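Local coordinates for variant surface glycoprotein MITat 1.13 (Trypanosoma brucei, PDB 6Z8H) that probably forms, in many copies, the surface coat of the parasite, whose replacement by antigenically distinct variants lets the trypanosome evade host immunity, at residues R40-R44 and E185-A189; K43-Y48 and I177-E182; L129-L133 and G225-S229; I192-D198 and A248-A254. All coordinates share one frame; numbering follows the deposited sequence.

Contact 1: R40-R44 and E185-A189; sequences RLLKR and EPEPA
Glu185 reaches in from the loop and works between two arginines one helical turn apart, Arg40 and Arg44. Its OE2 accepts a hydrogen bond from Arg40 NH1 at 2.9 Å, part of a salt bridge; the oxygen lies in the guanidinium plane, at its edge, while the carboxylate stands 76° from that plane. The methylene stem serves the other arginine: Glu185 CG sits over the centre of one face of the Arg44 guanidinium, 3.6 Å from CZ of Arg44. The bend of Glu185 at chi2 (65°) turns the carboxylate to Arg40 while CG stays over Arg44. Arg44 turns its N-H groups to Glu182 and His265 instead, and Arg40 has a further salt bridge to Glu172. Beside this buried charged cluster, Leu41 CD1 meets Pro188 CG at 3.8 Å, the two side chains crossing at about a right angle. Packing slackens at the partly exposed Pro186, whose CG comes no nearer than 4.5 Å to Arg40 NH1, and the loop then turns the exposed Glu187 away from the helix. The contact packs the loop between strands 152-155 and 194-202 on helix 34-75, within the elongated helical part of the VSG N-terminal domain.

Contact 2: K43-Y48 and I177-E182; sequences KRLDLY and IGLEHE
The Tyr48 ring carries Leu179 CD2 over one face, 4.0 Å from the centroid and offset toward the rim, a CH-pi contact, while Glu182 OE1 lies in the ring plane at its edge. Glu182 also meets the Arg44 guanidinium edge-on, with the two planes 47° apart. The grip is side-on and uses two nitrogens: Arg44 NE gives a 2.8 Å bond to Glu182 OE2 on its syn lone pair, and Arg44 NH2 a longer one of 3.1 Å to Glu182 OE1, which it meets from above the carboxylate plane. Tyr48 OH donates to the anti lone pair of Glu182 OE1 at 2.6 Å, giving that oxygen two donors. Three bonds thus fix the rotation of a buried carboxylate, and the neighbouring positive charge, with Arg272 bonded to the tyrosine hydroxyl, would probably favour its ionised form. The bend of Glu182 at chi2 (-74°) turns the carboxylate to Arg44 and Tyr48. Next to the polar group, Leu47 CD1 fits against Ile177 CG2 and the carbonyl carbon of Gly178, each at 3.6 Å. CG2 of Ile177, anti to the backbone N, faces Leu47, and the two side chains cross at about a right angle. A buried Arg-Glu-Tyr hydrogen-bonded network, with Leu268 of helix 260-273 packing on Arg44, Tyr48 and Glu182, here joins a loop to helix 34-75 of the VSG helical core.

Contact 3: L129-L133 and G225-S229; sequences LERGL and GLTFS
A type I beta turn, Leu129 to Gly132, leads from the long helix 78-129 toward strand 135-139 and brings Leu133 to a place beside strand 221-229. Within the turn, Gly132 N bonds to Leu129 O. Gly132 then takes a positive phi of 86°, and with no side chain in the way its CA passes 4.2 Å from Thr227 CA. Leu133 N follows with a 3.0 Å hydrogen bond to Leu226 O, almost straight at 172°. The side chains of Leu133 and Leu226 lie side by side and point the same way, CD1 of Leu133 being 3.8 Å from CD2 of Leu226. That same Leu133 CD1 abuts the edge of the Phe228 ring, 3.7 Å from CE2. Leu129 CD2 comes obliquely to Phe228 CE2 at 4.1 Å, so Leu129 in the turn and Leu133 just after it both pack at CE2. Leu133 also packs on Leu133 of the second subunit. A water accepts from Phe228 N at 3.0 Å and gives a weak bond to Glu130 O, bridging turn and strand. Beyond Leu133, the backbone bond between Leu226 and Gly134 carries the pairing on into strand 135-139, and strand 221-229 thus lies between 135-139 and 194-202 in the sheet.

Contact 4: I192-D198 and A248-A254; sequences ITHGHLD and AIHSNDA
Ala254 N reaches Thr193 O at 2.8 Å from well above the carbonyl plane, 53° out of it, at a point where the first strand is itself irregular: Thr193 and His194 both face Ser229 of strand 221-229 in a classic beta bulge. The contact is the antiparallel pairing of strands 194-202 and 247-253, the latter outermost within this chain in the five-stranded sheet. Regular pairing follows the bulge. Gly195 and Asn252 form a hydrogen-bonded pair, with Gly195 N to Asn252 O at 2.7 Å and Asn252 N to Gly195 O at 2.8 Å. Farther along, the register slips by a residue: Leu197 N bonds to His250 O at 2.9 Å, yet Leu197 O takes its hydrogen bond from Ile249 N, and the buried His250 N is left without a partner. Asp198 accordingly lies opposite Ala248, its OD1 3.4 Å from Ala248 CB, while its OD2 bonds to Thr227 OG1 of strand 221-229. On the sheet face of Leu197, His250 and Asn252, the second subunit docks: Asn252 ND2 bonds to Thr155 O and Leu157 O of that chain, and His250 ND1 to its Lys149. The other face carries His196 and Ser251. With CG anti to its carbonyl carbon (chi1 -54°), His196 brings its ring edge to the facing serine, while its NE2 pairs with Ser229 OG. The imidazole thus spans three strands, and Ser251 OG, lying 5° out of the ring plane, accepts from His196 ND1 at 2.7 Å.

The contacts form two pairs along the elongated subunit. Contacts 1 and 2 share Lys43 and Arg44 on helix 34-75, their centres 9 Å apart, and touch where Arg40 CG meets Ile177 CD1 at 3.7 Å. Contacts 3 and 4, also 9 Å apart between centres, are joined across neighbouring strands by a probable hydrogen bond of 2.7 Å from Thr227 OG1 to Asp198 OD2; both reach the second subunit, whereas contacts 1 and 2 touch no other chain. Between the pairs, centres lie about 23 Å (contacts 1 and 3) to about 34 Å (contacts 2 and 4) apart, though residues 185-189 run on almost directly into 192-198. A glycan mannose lies about 6 Å from the Lys43 side chain.

Contact 1: R40-R44 and E185-A189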
loop_
_atom_site.group_PDB
_atom_site.type_symbol
_atom_site.label_atom_id
_atom_site.label_comp_id
_atom_site.label_asym_id
_atom_site.label_seq_id
_atom_site.Cartn_x
_atom_site.Cartn_y
_atom_site.Cartn_z
ATOM N N ARG A 40 9.460 6.531 -13.763
ATOM C CA ARG A 40 10.495 6.945 -12.826
ATOM C C ARG A 40 9.924 7.040 -11.422
ATOM O O ARG A 40 10.569 6.629 -10.449
ATOM C CB ARG A 40 11.120 8.280 -13.248
ATOM C CG ARG A 40 12.362 8.584 -12.416
ATOM C CD ARG A 40 12.895 10.008 -12.585
ATOM N NE ARG A 40 13.201 10.356 -13.968
ATOM C CZ ARG A 40 13.893 11.428 -14.334
ATOM N NH1 ARG A 40 14.344 12.282 -13.433
ATOM N NH2 ARG A 40 14.084 11.669 -15.619
ATOM N N LEU A 41 8.713 7.565 -11.288
ATOM C CA LEU A 41 8.121 7.735 -9.965
ATOM C C LEU A 41 7.834 6.385 -9.306
ATOM O O LEU A 41 8.058 6.203 -8.090
ATOM C CB LEU A 41 6.844 8.562 -10.076
ATOM C CG LEU A 41 6.248 9.107 -8.775
ATOM C CD1 LEU A 41 7.306 9.898 -7.987
ATOM C CD2 LEU A 41 4.989 9.941 -9.019
ATOM N N LEU A 42 7.380 5.406 -10.095
ATOM C CA LEU A 42 7.162 4.068 -9.563
ATOM C C LEU A 42 8.484 3.374 -9.262
ATOM O O LEU A 42 8.568 2.599 -8.303
ATOM C CB LEU A 42 6.351 3.238 -10.550
ATOM C CG LEU A 42 4.895 3.617 -10.697
ATOM C CD1 LEU A 42 4.255 2.839 -11.846
ATOM C CD2 LEU A 42 4.116 3.331 -9.424
ATOM N N LYS A 43 9.538 3.650 -10.036
ATOM C CA LYS A 43 10.858 3.110 -9.713
ATOM C C LYS A 43 11.404 3.705 -8.421
ATOM O O LYS A 43 12.038 3.001 -7.625
ATOM C CB LYS A 43 11.827 3.379 -10.870
ATOM C CG LYS A 43 11.809 2.298 -11.943
ATOM C CD LYS A 43 12.753 2.599 -13.103
ATOM C CE LYS A 43 12.253 1.909 -14.363
ATOM N NZ LYS A 43 13.321 1.655 -15.383
ATOM N N ARG A 44 11.183 4.999 -8.194
ATOM C CA ARG A 44 11.584 5.611 -6.936
ATOM C C ARG A 44 10.784 5.044 -5.768
ATOM O O ARG A 44 11.337 4.774 -4.687
ATOM C CB ARG A 44 11.412 7.114 -7.015
ATOM C CG ARG A 44 12.337 7.802 -8.007
ATOM C CD ARG A 44 12.045 9.277 -8.017
ATOM N NE ARG A 44 12.357 9.901 -6.734
ATOM C CZ ARG A 44 11.790 11.023 -6.296
ATOM N NH1 ARG A 44 10.867 11.645 -7.031
ATOM N NH2 ARG A 44 12.137 11.548 -5.135
ATOM N N GLU A 185 17.031 14.458 -6.331
ATOM C CA GLU A 185 16.138 14.124 -7.425
ATOM C C GLU A 185 15.106 15.237 -7.596
ATOM O O GLU A 185 14.539 15.719 -6.609
ATOM C CB GLU A 185 15.453 12.788 -7.112
ATOM C CG GLU A 185 14.550 12.283 -8.238
ATOM C CD GLU A 185 15.322 11.932 -9.504
ATOM O OE1 GLU A 185 16.507 11.563 -9.388
ATOM O OE2 GLU A 185 14.731 12.010 -10.602
ATOM N N PRO A 186 14.873 15.711 -8.811
ATOM C CA PRO A 186 13.883 16.771 -9.009
ATOM C C PRO A 186 12.462 16.237 -8.906
ATOM O O PRO A 186 12.196 15.042 -9.057
ATOM C CB PRO A 186 14.174 17.278 -10.427
ATOM C CG PRO A 186 14.814 16.080 -11.112
ATOM C CD PRO A 186 15.607 15.381 -10.044
ATOM N N GLU A 187 11.540 17.176 -8.706
ATOM C CA GLU A 187 10.130 16.845 -8.675
ATOM C C GLU A 187 9.701 16.241 -10.012
ATOM O O GLU A 187 10.213 16.621 -11.077
ATOM C CB GLU A 187 9.295 18.106 -8.442
ATOM C CG GLU A 187 9.035 18.410 -6.986
ATOM C CD GLU A 187 8.905 19.890 -6.709
ATOM O OE1 GLU A 187 9.838 20.463 -6.107
ATOM O OE2 GLU A 187 7.870 20.475 -7.096
ATOM N N PRO A 188 8.739 15.317 -9.989
ATOM C CA PRO A 188 8.149 14.834 -11.244
ATOM C C PRO A 188 7.502 15.987 -11.998
ATOM O O PRO A 188 6.935 16.903 -11.393
ATOM C CB PRO A 188 7.102 13.812 -10.777
ATOM C CG PRO A 188 7.542 13.417 -9.391
ATOM C CD PRO A 188 8.117 14.683 -8.816
ATOM N N ALA A 189 7.617 15.944 -13.329
ATOM C CA ALA A 189 7.172 17.036 -14.187
ATOM C C ALA A 189 5.654 17.047 -14.319
ATOM O O ALA A 189 5.001 16.003 -14.328
ATOM C CB ALA A 189 7.816 16.937 -15.576
#

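Contact 2: K43-Y48 and I177-E182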
loop_
_atom_site.group_PDB
_atom_site.type_symbol
_atom_site.label_atom_id
_atom_site.label_comp_id
_atom_site.label_asym_id
_atom_site.label_seq_id
_atom_site.Cartn_x
_atom_site.Cartn_y
_atom_site.Cartn_z
ATOM N N LYS A 43 9.538 3.650 -10.036
ATOM C CA LYS A 43 10.858 3.110 -9.713
ATOM C C LYS A 43 11.404 3.705 -8.421
ATOM O O LYS A 43 12.038 3.001 -7.625
ATOM C CB LYS A 43 11.827 3.379 -10.870
ATOM C CG LYS A 43 11.809 2.298 -11.943
ATOM C CD LYS A 43 12.753 2.599 -13.103
ATOM C CE LYS A 43 12.253 1.909 -14.363
ATOM N NZ LYS A 43 13.321 1.655 -15.383
ATOM N N ARG A 44 11.183 4.999 -8.194
ATOM C CA ARG A 44 11.584 5.611 -6.936
ATOM C C ARG A 44 10.784 5.044 -5.768
ATOM O O ARG A 44 11.337 4.774 -4.687
ATOM C CB ARG A 44 11.412 7.114 -7.015
ATOM C CG ARG A 44 12.337 7.802 -8.007
ATOM C CD ARG A 44 12.045 9.277 -8.017
ATOM N NE ARG A 44 12.357 9.901 -6.734
ATOM C CZ ARG A 44 11.790 11.023 -6.296
ATOM N NH1 ARG A 44 10.867 11.645 -7.031
ATOM N NH2 ARG A 44 12.137 11.548 -5.135
ATOM N N LEU A 45 9.486 4.846 -5.957
ATOM C CA LEU A 45 8.688 4.213 -4.915
ATOM C C LEU A 45 9.239 2.836 -4.574
ATOM O O LEU A 45 9.312 2.453 -3.390
ATOM C CB LEU A 45 7.252 4.063 -5.388
ATOM C CG LEU A 45 6.300 3.385 -4.388
ATOM C CD1 LEU A 45 6.253 4.171 -3.080
ATOM C CD2 LEU A 45 4.927 3.233 -4.965
ATOM N N ASP A 46 9.574 2.053 -5.594
ATOM C CA ASP A 46 10.085 0.705 -5.396
ATOM C C ASP A 46 11.353 0.684 -4.545
ATOM O O ASP A 46 11.578 -0.290 -3.805
ATOM C CB ASP A 46 10.349 0.028 -6.741
ATOM C CG ASP A 46 10.592 -1.469 -6.596
ATOM O OD1 ASP A 46 9.616 -2.215 -6.356
ATOM O OD2 ASP A 46 11.769 -1.902 -6.673
ATOM N N LEU A 47 12.157 1.755 -4.562
ATOM C CA LEU A 47 13.329 1.788 -3.682
ATOM C C LEU A 47 12.912 1.644 -2.218
ATOM O O LEU A 47 13.578 0.960 -1.415
ATOM C CB LEU A 47 14.079 3.106 -3.823
ATOM C CG LEU A 47 14.568 3.485 -5.217
ATOM C CD1 LEU A 47 15.204 4.859 -5.154
ATOM C CD2 LEU A 47 15.521 2.450 -5.745
ATOM N N TYR A 48 11.838 2.335 -1.839
ATOM C CA TYR A 48 11.377 2.334 -0.459
ATOM C C TYR A 48 10.556 1.098 -0.152
ATOM O O TYR A 48 10.701 0.518 0.929
ATOM C CB TYR A 48 10.569 3.602 -0.165
ATOM C CG TYR A 48 11.312 4.889 -0.441
ATOM C CD1 TYR A 48 11.292 5.456 -1.708
ATOM C CD2 TYR A 48 12.004 5.557 0.555
ATOM C CE1 TYR A 48 11.947 6.623 -1.969
ATOM C CE2 TYR A 48 12.690 6.727 0.292
ATOM C CZ TYR A 48 12.651 7.263 -0.983
ATOM O OH TYR A 48 13.305 8.450 -1.287
ATOM N N ILE A 177 18.617 5.610 -10.548
ATOM C CA ILE A 177 17.630 5.671 -9.480
ATOM C C ILE A 177 18.181 4.891 -8.293
ATOM O O ILE A 177 18.508 3.701 -8.418
ATOM C CB ILE A 177 16.283 5.098 -9.942
ATOM C CG1 ILE A 177 15.718 5.912 -11.107
ATOM C CG2 ILE A 177 15.296 5.080 -8.783
ATOM C CD1 ILE A 177 15.470 7.372 -10.766
ATOM N N GLY A 178 18.274 5.555 -7.144
ATOM C CA GLY A 178 18.775 4.914 -5.939
ATOM C C GLY A 178 18.631 5.828 -4.745
ATOM O O GLY A 178 18.558 7.054 -4.882
ATOM N N LEU A 179 18.648 5.215 -3.550
ATOM C CA LEU A 179 18.421 6.009 -2.347
ATOM C C LEU A 179 19.496 7.073 -2.179
ATOM O O LEU A 179 19.222 8.157 -1.647
ATOM C CB LEU A 179 18.360 5.110 -1.114
ATOM C CG LEU A 179 17.063 4.334 -0.891
ATOM C CD1 LEU A 179 17.224 3.449 0.328
ATOM C CD2 LEU A 179 15.879 5.238 -0.697
ATOM N N GLU A 180 20.717 6.796 -2.648
ATOM C CA GLU A 180 21.784 7.783 -2.565
ATOM C C GLU A 180 21.529 8.983 -3.471
ATOM O O GLU A 180 22.087 10.056 -3.226
ATOM C CB GLU A 180 23.137 7.140 -2.912
ATOM C CG GLU A 180 23.203 6.488 -4.296
ATOM C CD GLU A 180 22.658 5.060 -4.327
ATOM O OE1 GLU A 180 21.690 4.767 -3.591
ATOM O OE2 GLU A 180 23.209 4.236 -5.095
ATOM N N HIS A 181 20.700 8.838 -4.505
ATOM C CA HIS A 181 20.426 9.938 -5.417
ATOM C C HIS A 181 19.167 10.708 -5.051
ATOM O O HIS A 181 18.860 11.713 -5.695
ATOM C CB HIS A 181 20.302 9.412 -6.852
ATOM C CG HIS A 181 21.497 8.634 -7.315
ATOM N ND1 HIS A 181 22.754 9.191 -7.427
ATOM C CD2 HIS A 181 21.626 7.340 -7.693
ATOM C CE1 HIS A 181 23.604 8.275 -7.858
ATOM N NE2 HIS A 181 22.946 7.142 -8.024
ATOM N N GLU A 182 18.430 10.270 -4.032
ATOM C CA GLU A 182 17.106 10.825 -3.789
ATOM C C GLU A 182 17.158 12.243 -3.233
ATOM O O GLU A 182 16.230 13.026 -3.463
ATOM C CB GLU A 182 16.346 9.927 -2.803
ATOM C CG GLU A 182 15.784 8.640 -3.410
ATOM C CD GLU A 182 14.578 8.910 -4.284
ATOM O OE1 GLU A 182 13.489 9.187 -3.739
ATOM O OE2 GLU A 182 14.737 8.924 -5.531
#

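Contact 3: L129-L133 and G225-S229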
loop_
_atom_site.group_PDB
_atom_site.type_symbol
_atom_site.label_atom_id
_atom_site.label_comp_id
_atom_site.label_asym_id
_atom_site.label_seq_id
_atom_site.Cartn_x
_atom_site.Cartn_y
_atom_site.Cartn_z
ATOM N N LEU A 129 -3.402 12.024 -23.562
ATOM C CA LEU A 129 -3.531 13.351 -24.143
ATOM C C LEU A 129 -2.262 13.858 -24.819
ATOM O O LEU A 129 -2.292 14.941 -25.408
ATOM C CB LEU A 129 -3.944 14.337 -23.050
ATOM C CG LEU A 129 -5.287 14.067 -22.373
ATOM C CD1 LEU A 129 -5.526 15.060 -21.282
ATOM C CD2 LEU A 129 -6.412 14.136 -23.396
ATOM N N GLU A 130 -1.175 13.079 -24.795
ATOM C CA GLU A 130 0.132 13.565 -25.226
ATOM C C GLU A 130 0.133 14.025 -26.674
ATOM O O GLU A 130 0.868 14.957 -27.021
ATOM C CB GLU A 130 1.188 12.456 -25.010
ATOM C CG GLU A 130 0.830 11.179 -25.800
ATOM C CD GLU A 130 1.809 10.020 -25.679
ATOM O OE1 GLU A 130 2.455 9.858 -24.615
ATOM O OE2 GLU A 130 1.914 9.249 -26.662
ATOM N N ARG A 131 -0.687 13.422 -27.538
ATOM C CA ARG A 131 -0.714 13.691 -28.997
ATOM C C ARG A 131 -1.870 14.634 -29.285
ATOM O O ARG A 131 -2.159 14.772 -30.431
ATOM C CB ARG A 131 -1.010 12.468 -29.863
ATOM C CG ARG A 131 -0.116 11.246 -29.760
ATOM C CD ARG A 131 1.333 11.428 -30.109
ATOM N NE ARG A 131 2.035 10.185 -30.400
ATOM C CZ ARG A 131 1.683 9.292 -31.315
ATOM N NH1 ARG A 131 0.622 9.490 -32.069
ATOM N NH2 ARG A 131 2.389 8.203 -31.490
ATOM N N GLY A 132 -2.502 15.222 -28.286
ATOM C CA GLY A 132 -3.622 16.103 -28.491
ATOM C C GLY A 132 -4.940 15.369 -28.571
ATOM O O GLY A 132 -5.060 14.162 -28.333
ATOM N N LEU A 133 -5.965 16.135 -28.939
ATOM C CA LEU A 133 -7.339 15.642 -28.953
ATOM C C LEU A 133 -7.980 15.853 -30.331
ATOM O O LEU A 133 -9.200 16.015 -30.442
ATOM C CB LEU A 133 -8.173 16.285 -27.850
ATOM C CG LEU A 133 -8.031 15.613 -26.468
ATOM C CD1 LEU A 133 -8.801 16.319 -25.469
ATOM C CD2 LEU A 133 -8.452 14.176 -26.628
ATOM N N GLY A 225 -8.356 22.562 -33.991
ATOM C CA GLY A 225 -7.897 21.423 -33.232
ATOM C C GLY A 225 -7.530 21.834 -31.820
ATOM O O GLY A 225 -7.423 23.021 -31.481
ATOM N N LEU A 226 -7.337 20.812 -30.991
ATOM C CA LEU A 226 -6.955 20.989 -29.594
ATOM C C LEU A 226 -5.681 20.211 -29.297
ATOM O O LEU A 226 -5.604 19.003 -29.544
ATOM C CB LEU A 226 -8.080 20.512 -28.676
ATOM C CG LEU A 226 -7.781 20.471 -27.173
ATOM C CD1 LEU A 226 -7.390 21.834 -26.690
ATOM C CD2 LEU A 226 -9.009 19.959 -26.432
ATOM N N THR A 227 -4.671 20.920 -28.837
ATOM C CA THR A 227 -3.448 20.285 -28.351
ATOM C C THR A 227 -3.145 20.801 -26.952
ATOM O O THR A 227 -3.822 21.687 -26.424
ATOM C CB THR A 227 -2.248 20.511 -29.285
ATOM O OG1 THR A 227 -2.142 21.916 -29.530
ATOM C CG2 THR A 227 -2.397 19.719 -30.571
ATOM N N PHE A 228 -2.109 20.235 -26.350
ATOM C CA PHE A 228 -1.751 20.533 -24.970
ATOM C C PHE A 228 -0.240 20.677 -24.891
ATOM O O PHE A 228 0.492 20.028 -25.647
ATOM C CB PHE A 228 -2.189 19.427 -23.994
ATOM C CG PHE A 228 -3.673 19.262 -23.878
ATOM C CD1 PHE A 228 -4.422 20.116 -23.088
ATOM C CD2 PHE A 228 -4.312 18.233 -24.533
ATOM C CE1 PHE A 228 -5.794 19.978 -22.980
ATOM C CE2 PHE A 228 -5.693 18.068 -24.413
ATOM C CZ PHE A 228 -6.429 18.943 -23.630
ATOM N N SER A 229 0.229 21.486 -23.938
ATOM C CA SER A 229 1.660 21.601 -23.674
ATOM C C SER A 229 1.876 22.179 -22.280
ATOM O O SER A 229 0.931 22.431 -21.523
ATOM C CB SER A 229 2.366 22.442 -24.756
ATOM O OG SER A 229 2.329 23.846 -24.483
HETATM O O HOH W 1 -0.869 17.833 -27.756
#

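Contact 4: I192-D198 and A248-A254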
loop_
_atom_site.group_PDB
_atom_site.type_symbol
_atom_site.label_atom_id
_atom_site.label_comp_id
_atom_site.label_asym_id
_atom_site.label_seq_id
_atom_site.Cartn_x
_atom_site.Cartn_y
_atom_site.Cartn_z
ATOM N N ILE A 192 1.594 18.986 -18.720
ATOM C CA ILE A 192 0.529 19.746 -19.375
ATOM C C ILE A 192 0.008 20.776 -18.382
ATOM O O ILE A 192 -0.425 20.417 -17.269
ATOM C CB ILE A 192 -0.601 18.831 -19.885
ATOM C CG1 ILE A 192 -0.072 17.886 -20.969
ATOM C CG2 ILE A 192 -1.763 19.670 -20.365
ATOM C CD1 ILE A 192 -1.093 16.855 -21.457
ATOM N N THR A 193 0.115 22.052 -18.756
ATOM C CA THR A 193 -0.504 23.152 -18.036
ATOM C C THR A 193 -1.507 23.962 -18.860
ATOM O O THR A 193 -2.275 24.736 -18.277
ATOM C CB THR A 193 0.576 24.115 -17.522
ATOM O OG1 THR A 193 1.426 24.521 -18.601
ATOM C CG2 THR A 193 1.430 23.445 -16.513
ATOM N N HIS A 194 -1.525 23.820 -20.187
ATOM C CA HIS A 194 -2.353 24.648 -21.050
ATOM C C HIS A 194 -2.922 23.795 -22.166
ATOM O O HIS A 194 -2.260 22.885 -22.679
ATOM C CB HIS A 194 -1.553 25.809 -21.653
ATOM C CG HIS A 194 -1.107 26.807 -20.637
ATOM N ND1 HIS A 194 0.040 26.645 -19.896
ATOM C CD2 HIS A 194 -1.667 27.966 -20.215
ATOM C CE1 HIS A 194 0.178 27.666 -19.070
ATOM N NE2 HIS A 194 -0.839 28.488 -19.250
ATOM N N GLY A 195 -4.127 24.157 -22.581
ATOM C CA GLY A 195 -4.723 23.629 -23.786
ATOM C C GLY A 195 -4.640 24.720 -24.839
ATOM O O GLY A 195 -4.705 25.899 -24.513
ATOM N N HIS A 196 -4.493 24.328 -26.108
ATOM C CA HIS A 196 -4.256 25.254 -27.210
ATOM C C HIS A 196 -5.311 25.045 -28.273
ATOM O O HIS A 196 -5.520 23.922 -28.748
ATOM C CB HIS A 196 -2.873 25.013 -27.814
ATOM C CG HIS A 196 -1.781 25.070 -26.799
ATOM N ND1 HIS A 196 -1.573 26.172 -25.999
ATOM C CD2 HIS A 196 -0.823 24.174 -26.463
ATOM C CE1 HIS A 196 -0.551 25.940 -25.189
ATOM N NE2 HIS A 196 -0.083 24.728 -25.442
ATOM N N LEU A 197 -5.910 26.142 -28.688
ATOM C CA LEU A 197 -6.812 26.130 -29.821
ATOM C C LEU A 197 -5.940 26.354 -31.049
ATOM O O LEU A 197 -5.360 27.440 -31.206
ATOM C CB LEU A 197 -7.835 27.241 -29.655
ATOM C CG LEU A 197 -8.658 27.569 -30.896
ATOM C CD1 LEU A 197 -9.370 26.345 -31.454
ATOM C CD2 LEU A 197 -9.657 28.679 -30.573
ATOM N N ASP A 198 -5.708 25.283 -31.817
ATOM C CA ASP A 198 -4.955 25.349 -33.069
ATOM C C ASP A 198 -5.917 25.645 -34.212
ATOM O O ASP A 198 -7.009 25.072 -34.293
ATOM C CB ASP A 198 -4.225 24.033 -33.357
ATOM C CG ASP A 198 -3.099 23.756 -32.373
ATOM O OD1 ASP A 198 -2.412 24.718 -31.933
ATOM O OD2 ASP A 198 -2.905 22.564 -32.058
ATOM N N ALA A 248 -1.194 27.872 -32.858
ATOM C CA ALA A 248 -1.952 27.935 -31.611
ATOM C C ALA A 248 -2.351 29.387 -31.380
ATOM O O ALA A 248 -1.501 30.227 -31.053
ATOM C CB ALA A 248 -1.106 27.422 -30.445
ATOM N N ILE A 249 -3.631 29.707 -31.599
ATOM C CA ILE A 249 -4.084 31.095 -31.562
ATOM C C ILE A 249 -4.709 31.506 -30.235
ATOM O O ILE A 249 -5.017 32.694 -30.055
ATOM C CB ILE A 249 -5.051 31.409 -32.720
ATOM C CG1 ILE A 249 -6.366 30.642 -32.571
ATOM C CG2 ILE A 249 -4.398 31.082 -34.065
ATOM C CD1 ILE A 249 -7.413 31.064 -33.624
ATOM N N HIS A 250 -4.925 30.575 -29.314
ATOM C CA HIS A 250 -5.364 30.919 -27.969
ATOM C C HIS A 250 -5.016 29.757 -27.053
ATOM O O HIS A 250 -4.980 28.600 -27.488
ATOM C CB HIS A 250 -6.874 31.200 -27.887
ATOM C CG HIS A 250 -7.299 31.830 -26.595
ATOM N ND1 HIS A 250 -7.278 33.194 -26.389
ATOM C CD2 HIS A 250 -7.738 31.283 -25.436
ATOM C CE1 HIS A 250 -7.670 33.458 -25.156
ATOM N NE2 HIS A 250 -7.973 32.317 -24.562
ATOM N N SER A 251 -4.771 30.071 -25.782
ATOM C CA SER A 251 -4.454 29.053 -24.793
ATOM C C SER A 251 -5.362 29.195 -23.580
ATOM O O SER A 251 -5.748 30.307 -23.206
ATOM C CB SER A 251 -2.990 29.153 -24.333
ATOM O OG SER A 251 -2.103 28.714 -25.346
ATOM N N ASN A 252 -5.714 28.060 -22.985
ATOM C CA ASN A 252 -6.505 28.021 -21.768
ATOM C C ASN A 252 -5.821 27.123 -20.753
ATOM O O ASN A 252 -4.999 26.272 -21.096
ATOM C CB ASN A 252 -7.919 27.502 -22.030
ATOM C CG ASN A 252 -8.747 28.479 -22.827
ATOM O OD1 ASN A 252 -9.079 29.568 -22.353
ATOM N ND2 ASN A 252 -9.075 28.112 -24.052
ATOM N N ASP A 253 -6.190 27.308 -19.495
ATOM C CA ASP A 253 -5.525 26.583 -18.424
ATOM C C ASP A 253 -6.007 25.137 -18.381
ATOM O O ASP A 253 -7.211 24.865 -18.452
ATOM C CB ASP A 253 -5.784 27.255 -17.080
ATOM C CG ASP A 253 -5.055 28.566 -16.941
ATOM O OD1 ASP A 253 -3.926 28.669 -17.461
ATOM O OD2 ASP A 253 -5.611 29.493 -16.311
ATOM N N ALA A 254 -5.060 24.211 -18.264
ATOM C CA ALA A 254 -5.322 22.776 -18.250
ATOM C C ALA A 254 -4.322 22.094 -17.316
ATOM O O ALA A 254 -3.552 21.206 -17.694
ATOM C CB ALA A 254 -5.254 22.201 -19.663
HETATM O O HOH W 2 -2.299 26.064 -16.058
#